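Local coordinates for DUF3861 domain-containing protein (Pectobacterium atrosepticum SCRI1043, PDB 3CJL), which is of unknown function but belongs to the DUF3861 family and forms a two-chain assembly in which a beta-sheet is continued by a strand of the second chain, at residues A[5-10]-A[21-26]; A[26-31]-A[54-59]. All blocks are in the same frame, centred on the assembly; numbering follows the deposited sequence.

Contact 1. Residues A[5-10]-A[21-26]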
ATOM      1  N   ILE A   5      -2.985  -3.649 -15.353  1.00 30.88           N
ATOM      2  CA  ILE A   5      -1.677  -2.993 -15.345  1.00 29.42           C
ATOM      3  C   ILE A   5      -1.829  -1.505 -15.070  1.00 29.14           C
ATOM      4  O   ILE A   5      -2.633  -0.818 -15.693  1.00 26.96           O
ATOM      5  CB  ILE A   5      -0.925  -3.214 -16.684  1.00 29.94           C
ATOM      6  CG1 ILE A   5      -0.828  -4.718 -17.009  1.00 31.48           C
ATOM      7  CG2 ILE A   5       0.464  -2.640 -16.603  1.00 30.00           C
ATOM      8  CD1 ILE A   5      -0.370  -4.991 -18.451  1.00 31.10           C
ATOM      9  N   TYR A   6      -1.052  -1.016 -14.107  1.00 30.31           N
ATOM     10  CA  TYR A   6      -1.082   0.379 -13.705  1.00 29.40           C
ATOM     11  C   TYR A   6       0.320   0.905 -13.731  1.00 30.69           C
ATOM     12  O   TYR A   6       1.257   0.122 -13.598  1.00 29.02           O
ATOM     13  CB  TYR A   6      -1.650   0.548 -12.275  1.00 30.70           C
ATOM     14  CG  TYR A   6      -3.029  -0.033 -12.106  1.00 29.49           C
ATOM     15  CD1 TYR A   6      -4.159   0.724 -12.364  1.00 31.52           C
ATOM     16  CD2 TYR A   6      -3.203  -1.359 -11.705  1.00 32.51           C
ATOM     17  CE1 TYR A   6      -5.436   0.177 -12.240  1.00 32.18           C
ATOM     18  CE2 TYR A   6      -4.485  -1.922 -11.584  1.00 33.02           C
ATOM     19  CZ  TYR A   6      -5.589  -1.146 -11.850  1.00 34.40           C
ATOM     20  OH  TYR A   6      -6.848  -1.685 -11.724  1.00 31.53           O
ATOM     21  N   GLN A   7       0.455   2.218 -13.950  1.00 29.93           N
ATOM     22  CA  GLN A   7       1.700   2.914 -13.674  1.00 31.00           C
ATOM     23  C   GLN A   7       1.485   3.678 -12.367  1.00 29.54           C
ATOM     24  O   GLN A   7       0.518   4.426 -12.235  1.00 26.10           O
ATOM     25  CB  GLN A   7       2.088   3.897 -14.770  1.00 32.24           C
ATOM     26  CG  GLN A   7       3.538   4.432 -14.632  1.00 33.38           C
ATOM     27  CD  GLN A   7       4.596   3.397 -14.987  1.00 38.88           C
ATOM     28  OE1 GLN A   7       4.301   2.371 -15.595  1.00 36.32           O
ATOM     29  NE2 GLN A   7       5.837   3.668 -14.606  1.00 31.34           N
ATOM     30  N   ILE A   8       2.399   3.492 -11.418  1.00 29.90           N
ATOM     31  CA  ILE A   8       2.342   4.178 -10.137  1.00 30.98           C
ATOM     32  C   ILE A   8       3.487   5.190 -10.074  1.00 29.24           C
ATOM     33  O   ILE A   8       4.656   4.831 -10.237  1.00 27.66           O
ATOM     34  CB  ILE A   8       2.498   3.206  -8.938  1.00 33.26           C
ATOM     35  CG1 ILE A   8       1.614   1.956  -9.080  1.00 33.29           C
ATOM     36  CG2 ILE A   8       2.275   3.948  -7.609  1.00 30.56           C
ATOM     37  CD1 ILE A   8       0.188   2.228  -9.308  1.00 35.25           C
ATOM     38  N   THR A   9       3.156   6.442  -9.785  1.00 28.38           N
ATOM     39  CA  THR A   9       4.147   7.500  -9.684  1.00 28.14           C
ATOM     40  C   THR A   9       4.009   8.175  -8.326  1.00 29.55           C
ATOM     41  O   THR A   9       2.894   8.491  -7.917  1.00 29.54           O
ATOM     42  CB  THR A   9       3.945   8.536 -10.825  1.00 28.57           C
ATOM     43  OG1 THR A   9       3.908   7.845 -12.074  1.00 31.76           O
ATOM     44  CG2 THR A   9       5.059   9.627 -10.841  1.00 27.93           C
ATOM     45  N   VAL A  10       5.137   8.366  -7.634  1.00 28.66           N
ATOM     46  CA  VAL A  10       5.174   9.079  -6.355  1.00 27.91           C
ATOM     47  C   VAL A  10       6.157  10.215  -6.518  1.00 28.96           C
ATOM     48  O   VAL A  10       7.280   9.992  -6.969  1.00 28.86           O
ATOM     49  CB  VAL A  10       5.595   8.164  -5.185  1.00 28.05           C
ATOM     50  CG1 VAL A  10       5.577   8.938  -3.842  1.00 25.06           C
ATOM     51  CG2 VAL A  10       4.670   6.949  -5.130  1.00 27.03           C
ATOM     52  N   SER A  21       8.638   6.106 -10.428  1.00 32.92           N
ATOM     53  CA  SER A  21       7.572   5.592 -11.272  1.00 33.20           C
ATOM     54  C   SER A  21       7.853   4.140 -11.600  1.00 31.99           C
ATOM     55  O   SER A  21       8.970   3.792 -12.007  1.00 32.15           O
ATOM     56  CB  SER A  21       7.448   6.412 -12.543  1.00 31.75           C
ATOM     57  OG  SER A  21       6.214   6.157 -13.179  1.00 35.12           O
ATOM     58  N   PHE A  22       6.839   3.300 -11.426  1.00 32.15           N
ATOM     59  CA  PHE A  22       6.950   1.885 -11.739  1.00 32.45           C
ATOM     60  C   PHE A  22       5.637   1.306 -12.231  1.00 31.59           C
ATOM     61  O   PHE A  22       4.564   1.819 -11.922  1.00 31.23           O
ATOM     62  CB  PHE A  22       7.477   1.099 -10.524  1.00 33.33           C
ATOM     63  CG  PHE A  22       6.586   1.153  -9.324  1.00 33.15           C
ATOM     64  CD1 PHE A  22       6.626   2.233  -8.470  1.00 32.90           C
ATOM     65  CD2 PHE A  22       5.708   0.110  -9.039  1.00 33.98           C
ATOM     66  CE1 PHE A  22       5.810   2.289  -7.345  1.00 35.53           C
ATOM     67  CE2 PHE A  22       4.903   0.168  -7.928  1.00 37.18           C
ATOM     68  CZ  PHE A  22       4.957   1.272  -7.080  1.00 32.80           C
ATOM     69  N   GLU A  23       5.743   0.264 -13.039  1.00 31.54           N
ATOM     70  CA  GLU A  23       4.572  -0.434 -13.535  1.00 34.14           C
ATOM     71  C   GLU A  23       4.211  -1.495 -12.519  1.00 33.18           C
ATOM     72  O   GLU A  23       5.086  -2.118 -11.919  1.00 31.78           O
ATOM     73  CB  GLU A  23       4.823  -1.104 -14.859  1.00 34.13           C
ATOM     74  CG  GLU A  23       3.629  -1.903 -15.359  1.00 37.43           C
ATOM     75  CD  GLU A  23       3.898  -2.513 -16.700  1.00 37.13           C
ATOM     76  OE1 GLU A  23       3.819  -1.779 -17.686  1.00 39.64           O
ATOM     77  OE2 GLU A  23       4.187  -3.717 -16.761  1.00 42.48           O
ATOM     78  N   PHE A  24       2.921  -1.690 -12.320  1.00 32.78           N
ATOM     79  CA  PHE A  24       2.483  -2.714 -11.410  1.00 35.36           C
ATOM     80  C   PHE A  24       1.155  -3.318 -11.807  1.00 33.46           C
ATOM     81  O   PHE A  24       0.272  -2.628 -12.278  1.00 33.76           O
ATOM     82  CB  PHE A  24       2.455  -2.169  -9.991  1.00 38.80           C
ATOM     83  CG  PHE A  24       2.487  -3.238  -8.967  1.00 42.61           C
ATOM     84  CD1 PHE A  24       3.595  -4.098  -8.891  1.00 43.59           C
ATOM     85  CD2 PHE A  24       1.423  -3.406  -8.090  1.00 39.93           C
ATOM     86  CE1 PHE A  24       3.626  -5.139  -7.951  1.00 44.20           C
ATOM     87  CE2 PHE A  24       1.454  -4.417  -7.141  1.00 44.74           C
ATOM     88  CZ  PHE A  24       2.558  -5.290  -7.078  1.00 44.55           C
ATOM     89  N   SER A  25       1.048  -4.628 -11.634  1.00 31.93           N
ATOM     90  CA  SER A  25      -0.135  -5.374 -12.024  1.00 34.77           C
ATOM     91  C   SER A  25      -0.890  -5.821 -10.768  1.00 34.30           C
ATOM     92  O   SER A  25      -0.262  -6.302  -9.850  1.00 33.67           O
ATOM     93  CB  SER A  25       0.291  -6.585 -12.858  1.00 34.05           C
ATOM     94  OG  SER A  25      -0.831  -7.348 -13.256  1.00 43.66           O
ATOM     95  N   LEU A  26      -2.209  -5.617 -10.734  1.00 33.90           N
ATOM     96  CA  LEU A  26      -3.068  -6.090  -9.646  1.00 35.58           C
ATOM     97  C   LEU A  26      -4.095  -7.007 -10.259  1.00 35.19           C
ATOM     98  O   LEU A  26      -4.554  -6.772 -11.369  1.00 34.76           O
ATOM     99  CB  LEU A  26      -3.814  -4.947  -8.936  1.00 35.85           C
ATOM    100  CG  LEU A  26      -3.000  -3.812  -8.305  1.00 42.78           C
ATOM    101  CD1 LEU A  26      -3.937  -2.704  -7.848  1.00 41.67           C
ATOM    102  CD2 LEU A  26      -2.116  -4.302  -7.151  1.00 43.62           C
TER

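Contact 2. Residues A[26-31]-A[54-59]. With EDO (1,2-ethanediol), chain C.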
ATOM      1  N   LEU A  26      -2.209  -5.617 -10.734  1.00 33.90           N
ATOM      2  CA  LEU A  26      -3.068  -6.090  -9.646  1.00 35.58           C
ATOM      3  C   LEU A  26      -4.095  -7.007 -10.259  1.00 35.19           C
ATOM      4  O   LEU A  26      -4.554  -6.772 -11.369  1.00 34.76           O
ATOM      5  CB  LEU A  26      -3.814  -4.947  -8.936  1.00 35.85           C
ATOM      6  CG  LEU A  26      -3.000  -3.812  -8.305  1.00 42.78           C
ATOM      7  CD1 LEU A  26      -3.937  -2.704  -7.848  1.00 41.67           C
ATOM      8  CD2 LEU A  26      -2.116  -4.302  -7.151  1.00 43.62           C
ATOM      9  N   HIS A  27      -4.498  -8.016  -9.502  1.00 35.29           N
ATOM     10  CA  HIS A  27      -5.516  -8.973  -9.932  1.00 34.90           C
ATOM     11  C   HIS A  27      -6.936  -8.626  -9.513  1.00 36.47           C
ATOM     12  O   HIS A  27      -7.793  -9.496  -9.404  1.00 37.84           O
ATOM     13  CB  HIS A  27      -5.098 -10.350  -9.487  1.00 33.97           C
ATOM     14  CG  HIS A  27      -3.882 -10.801 -10.193  1.00 37.14           C
ATOM     15  ND1 HIS A  27      -3.922 -11.196 -11.509  1.00 43.58           N
ATOM     16  CD2 HIS A  27      -2.583 -10.813  -9.828  1.00 39.08           C
ATOM     17  CE1 HIS A  27      -2.702 -11.488 -11.905  1.00 38.86           C
ATOM     18  NE2 HIS A  27      -1.871 -11.272 -10.902  1.00 40.90           N
ATOM     19  N   ASP A  28      -7.164  -7.340  -9.282  1.00 39.16           N
ATOM     20  CA  ASP A  28      -8.481  -6.760  -9.122  1.00 40.83           C
ATOM     21  C   ASP A  28      -8.511  -5.488  -9.960  1.00 40.24           C
ATOM     22  O   ASP A  28      -7.462  -4.924 -10.271  1.00 41.43           O
ATOM     23  CB  ASP A  28      -8.726  -6.411  -7.663  1.00 42.97           C
ATOM     24  CG  ASP A  28      -8.934  -7.637  -6.791  1.00 50.47           C
ATOM     25  OD1 ASP A  28      -9.949  -8.335  -6.997  1.00 59.60           O
ATOM     26  OD2 ASP A  28      -8.093  -7.882  -5.890  1.00 60.07           O
ATOM     27  N   ASP A  29      -9.711  -5.070 -10.343  1.00 37.61           N
ATOM     28  CA  ASP A  29      -9.932  -3.806 -11.014  1.00 37.04           C
ATOM     29  C   ASP A  29      -9.951  -2.776  -9.893  1.00 35.47           C
ATOM     30  O   ASP A  29     -10.957  -2.633  -9.216  1.00 35.65           O
ATOM     31  CB  ASP A  29     -11.269  -3.849 -11.775  1.00 37.56           C
ATOM     32  CG  ASP A  29     -11.573  -2.567 -12.508  1.00 37.42           C
ATOM     33  OD1 ASP A  29     -11.024  -1.510 -12.144  1.00 42.28           O
ATOM     34  OD2 ASP A  29     -12.397  -2.606 -13.448  1.00 43.29           O
ATOM     35  N   LEU A  30      -8.832  -2.070  -9.706  1.00 34.68           N
ATOM     36  CA  LEU A  30      -8.663  -1.124  -8.598  1.00 35.09           C
ATOM     37  C   LEU A  30      -9.687   0.013  -8.604  1.00 34.26           C
ATOM     38  O   LEU A  30     -10.283   0.318  -7.575  1.00 33.50           O
ATOM     39  CB  LEU A  30      -7.237  -0.554  -8.595  1.00 35.03           C
ATOM     40  CG  LEU A  30      -6.861   0.493  -7.543  1.00 37.36           C
ATOM     41  CD1 LEU A  30      -7.058  -0.037  -6.118  1.00 35.43           C
ATOM     42  CD2 LEU A  30      -5.404   0.926  -7.770  1.00 34.55           C
ATOM     43  N   PHE A  31      -9.899   0.618  -9.764  1.00 34.75           N
ATOM     44  CA  PHE A  31     -10.874   1.699  -9.900  1.00 36.14           C
ATOM     45  C   PHE A  31     -12.300   1.222  -9.625  1.00 36.82           C
ATOM     46  O   PHE A  31     -13.068   1.960  -9.030  1.00 38.71           O
ATOM     47  CB  PHE A  31     -10.748   2.389 -11.260  1.00 37.22           C
ATOM     48  CG  PHE A  31      -9.508   3.239 -11.388  1.00 37.03           C
ATOM     49  CD1 PHE A  31      -8.278   2.672 -11.670  1.00 42.41           C
ATOM     50  CD2 PHE A  31      -9.571   4.610 -11.208  1.00 42.68           C
ATOM     51  CE1 PHE A  31      -7.123   3.458 -11.762  1.00 41.57           C
ATOM     52  CE2 PHE A  31      -8.429   5.388 -11.319  1.00 43.35           C
ATOM     53  CZ  PHE A  31      -7.205   4.799 -11.599  1.00 36.50           C
ATOM     54  N   GLY A  54      -2.942   1.381  -0.924  1.00 32.85           N
ATOM     55  CA  GLY A  54      -1.815   0.858  -0.180  1.00 33.62           C
ATOM     56  C   GLY A  54      -1.905  -0.622   0.088  1.00 32.20           C
ATOM     57  O   GLY A  54      -0.945  -1.347  -0.154  1.00 32.16           O
ATOM     58  N   LEU A  55      -3.070  -1.055   0.561  1.00 33.10           N
ATOM     59  CA  LEU A  55      -3.369  -2.475   0.817  1.00 34.78           C
ATOM     60  C   LEU A  55      -3.254  -3.407  -0.424  1.00 34.90           C
ATOM     61  O   LEU A  55      -2.725  -4.514  -0.329  1.00 34.25           O
ATOM     62  CB  LEU A  55      -4.780  -2.569   1.383  1.00 33.98           C
ATOM     63  CG  LEU A  55      -5.326  -3.908   1.841  1.00 37.82           C
ATOM     64  CD1 LEU A  55      -4.517  -4.397   3.013  1.00 43.47           C
ATOM     65  CD2 LEU A  55      -6.793  -3.734   2.200  1.00 36.72           C
ATOM     66  N   LYS A  56      -3.801  -2.976  -1.563  1.00 36.12           N
ATOM     67  CA  LYS A  56      -3.702  -3.734  -2.807  1.00 35.94           C
ATOM     68  C   LYS A  56      -2.259  -3.790  -3.329  1.00 35.94           C
ATOM     69  O   LYS A  56      -1.838  -4.813  -3.839  1.00 39.82           O
ATOM     70  CB  LYS A  56      -4.619  -3.175  -3.901  1.00 37.83           C
ATOM     71  CG  LYS A  56      -6.112  -3.093  -3.597  1.00 37.80           C
ATOM     72  CD  LYS A  56      -6.728  -4.303  -2.905  1.00 46.16           C
ATOM     73  CE  LYS A  56      -6.872  -5.477  -3.791  1.00 47.14           C
ATOM     74  NZ  LYS A  56      -7.667  -6.548  -3.056  1.00 51.37           N
ATOM     75  N   LEU A  57      -1.504  -2.703  -3.197  1.00 36.58           N
ATOM     76  CA  LEU A  57      -0.093  -2.702  -3.591  1.00 35.92           C
ATOM     77  C   LEU A  57       0.714  -3.669  -2.748  1.00 34.99           C
ATOM     78  O   LEU A  57       1.352  -4.542  -3.298  1.00 35.80           O
ATOM     79  CB  LEU A  57       0.534  -1.304  -3.508  1.00 35.75           C
ATOM     80  CG  LEU A  57       0.169  -0.317  -4.619  1.00 43.05           C
ATOM     81  CD1 LEU A  57       0.737   1.072  -4.294  1.00 32.91           C
ATOM     82  CD2 LEU A  57       0.651  -0.824  -5.990  1.00 34.55           C
ATOM     83  N   PHE A  58       0.673  -3.545  -1.421  1.00 35.91           N
ATOM     84  CA  PHE A  58       1.505  -4.426  -0.590  1.00 37.39           C
ATOM     85  C   PHE A  58       0.967  -5.858  -0.528  1.00 35.90           C
ATOM     86  O   PHE A  58       1.755  -6.788  -0.512  1.00 36.77           O
ATOM     87  CB  PHE A  58       1.931  -3.765   0.755  1.00 42.33           C
ATOM     88  CG  PHE A  58       1.166  -4.192   1.973  1.00 40.77           C
ATOM     89  CD1 PHE A  58       1.500  -5.367   2.631  1.00 47.06           C
ATOM     90  CD2 PHE A  58       0.220  -3.345   2.556  1.00 50.23           C
ATOM     91  CE1 PHE A  58       0.834  -5.756   3.776  1.00 48.69           C
ATOM     92  CE2 PHE A  58      -0.443  -3.711   3.729  1.00 45.48           C
ATOM     93  CZ  PHE A  58      -0.139  -4.921   4.333  1.00 50.89           C
ATOM     94  N   GLY A  59      -0.354  -6.028  -0.613  1.00 34.68           N
ATOM     95  CA  GLY A  59      -0.987  -7.341  -0.634  1.00 35.74           C
ATOM     96  C   GLY A  59      -0.673  -8.189  -1.856  1.00 35.38           C
ATOM     97  O   GLY A  59      -0.460  -9.388  -1.739  1.00 36.11           O
TER
HETATM   98  C1  EDO C  88     -12.399  -5.503  -0.925  1.00 62.28           C
HETATM   99  O1  EDO C  88     -12.637  -4.716   0.253  1.00 63.21           O
HETATM  100  C2  EDO C  88     -10.951  -5.993  -0.947  1.00 61.25           C
HETATM  101  O2  EDO C  88     -10.680  -6.742  -2.146  1.00 58.45           O

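Contact 1. Residues A[5-10]-A[21-26]
Ile-8 lays its CB over one face of the Phe-22 ring, 3.9 Å from the ring centroid and displaced toward the rim, a CH-pi contact in the apolar packing between strands 4-12 and 19-26. Chi1 of 62° sets CG of Phe-22 between the backbone N and the carbonyl carbon, and the end of the ring comes nearer the other strand; Ile-8 CB lies 3.6 Å from Phe-22 CZ. On the same buried face, Tyr-6 and Leu-26 cross at about a right angle, with CE2 of the tyrosine 3.9 Å from CD1 of the leucine, while the tyrosine hydroxyl reaches on to Leu-30 N. Phe-24 leads away from the hairpin partner onto Leu-57 and Val-61 of helix 45-64.

The face carrying Ile-5, Gln-7, Thr-9, Ser-21 and Glu-23 is more open and largely polar. Gln-7, bent at chi2 (73°), brings its amide over to Ser-21, and NE2 donates to OG at 2.9 Å in a nearly straight bond lying in the amide plane. Thr-9 OG1 is hydrogen-bonded to the same Ser-21 OG (3.1 Å), either hydroxyl being a possible donor, so two partners grip the serine. Farther along, Ile-5 CG2 rests 3.4 Å from CD of Glu-23, whose OE1 forms a salt bridge with Lys-13 of the second subunit.

Backbone bonds at the hydrogen-bonded pairs Tyr-6/Phe-24 and Ile-8/Phe-22 join the two strands of this antiparallel hairpin. Its chemistry is two-sided: aromatic and aliphatic groups turn toward the helices, whereas the opposite face is mostly hydroxyl, amide and carboxylate, Ile-5 among them, with one charge paired across the dimer.

Contact 2. Residues A[26-31]-A[54-59]
Lys-56 and Asp-28 form the polar part of the contact, a salt bridge with NZ 3.2 Å from OD2. The two side chains cross at about a right angle, and the ammonium meets the carboxylate from above its plane, 48° out of it. Bends at chi2 and chi3 (-43° and -73°) fold the lysine on its way from the helix to the acid, with CE also close to OD2. The ammonium donates as well to O2 of a 1,2-ethanediol, probably from the crystallisation liquor, at 3.2 Å.

The contact joins the turn between strand 19-26 and helix 30-37 to the long helix 45-64. Asp-29 is the N-cap of the shorter helix, its OD1 accepting from Lys-32 N.

Van der Waals packing involves the root of the same lysine. Leu-26 divides its branches over the helix: CD2 touches the main-chain carbonyl, 3.4 Å from Lys-56 O, and CD1 makes an apolar contact 4.0 Å from Lys-56 CB. Also apolar is the meeting of Leu-30 and Lys-56, which run alongside one another in opposite senses, CD1 of the leucine coming to 4.1 Å from CG of the lysine. Leu-30 also packs on Val-10 of the second subunit.

In the fold
From the N terminus, strand 4-12 turns back into strand 19-26, and contact 1 closes that hairpin across the ten residues between its segments. The chain then passes from Leu-26, shared by both contacts, through a short turn into helix 30-37; contact 2 closes a second, mostly helical loop when helix 45-64 returns to the turn. The two loops are in series, neither nested nor crossed, with centres about 11 Å apart. Tyr-6 and Phe-24 bridge them, reaching the start of helix 30-37 and Leu-57 of the long helix respectively. The hairpin is thus tied to helix 30-37 and helix 45-64, and both contacts also touch the second subunit, where strand 4-12 extends the sheet.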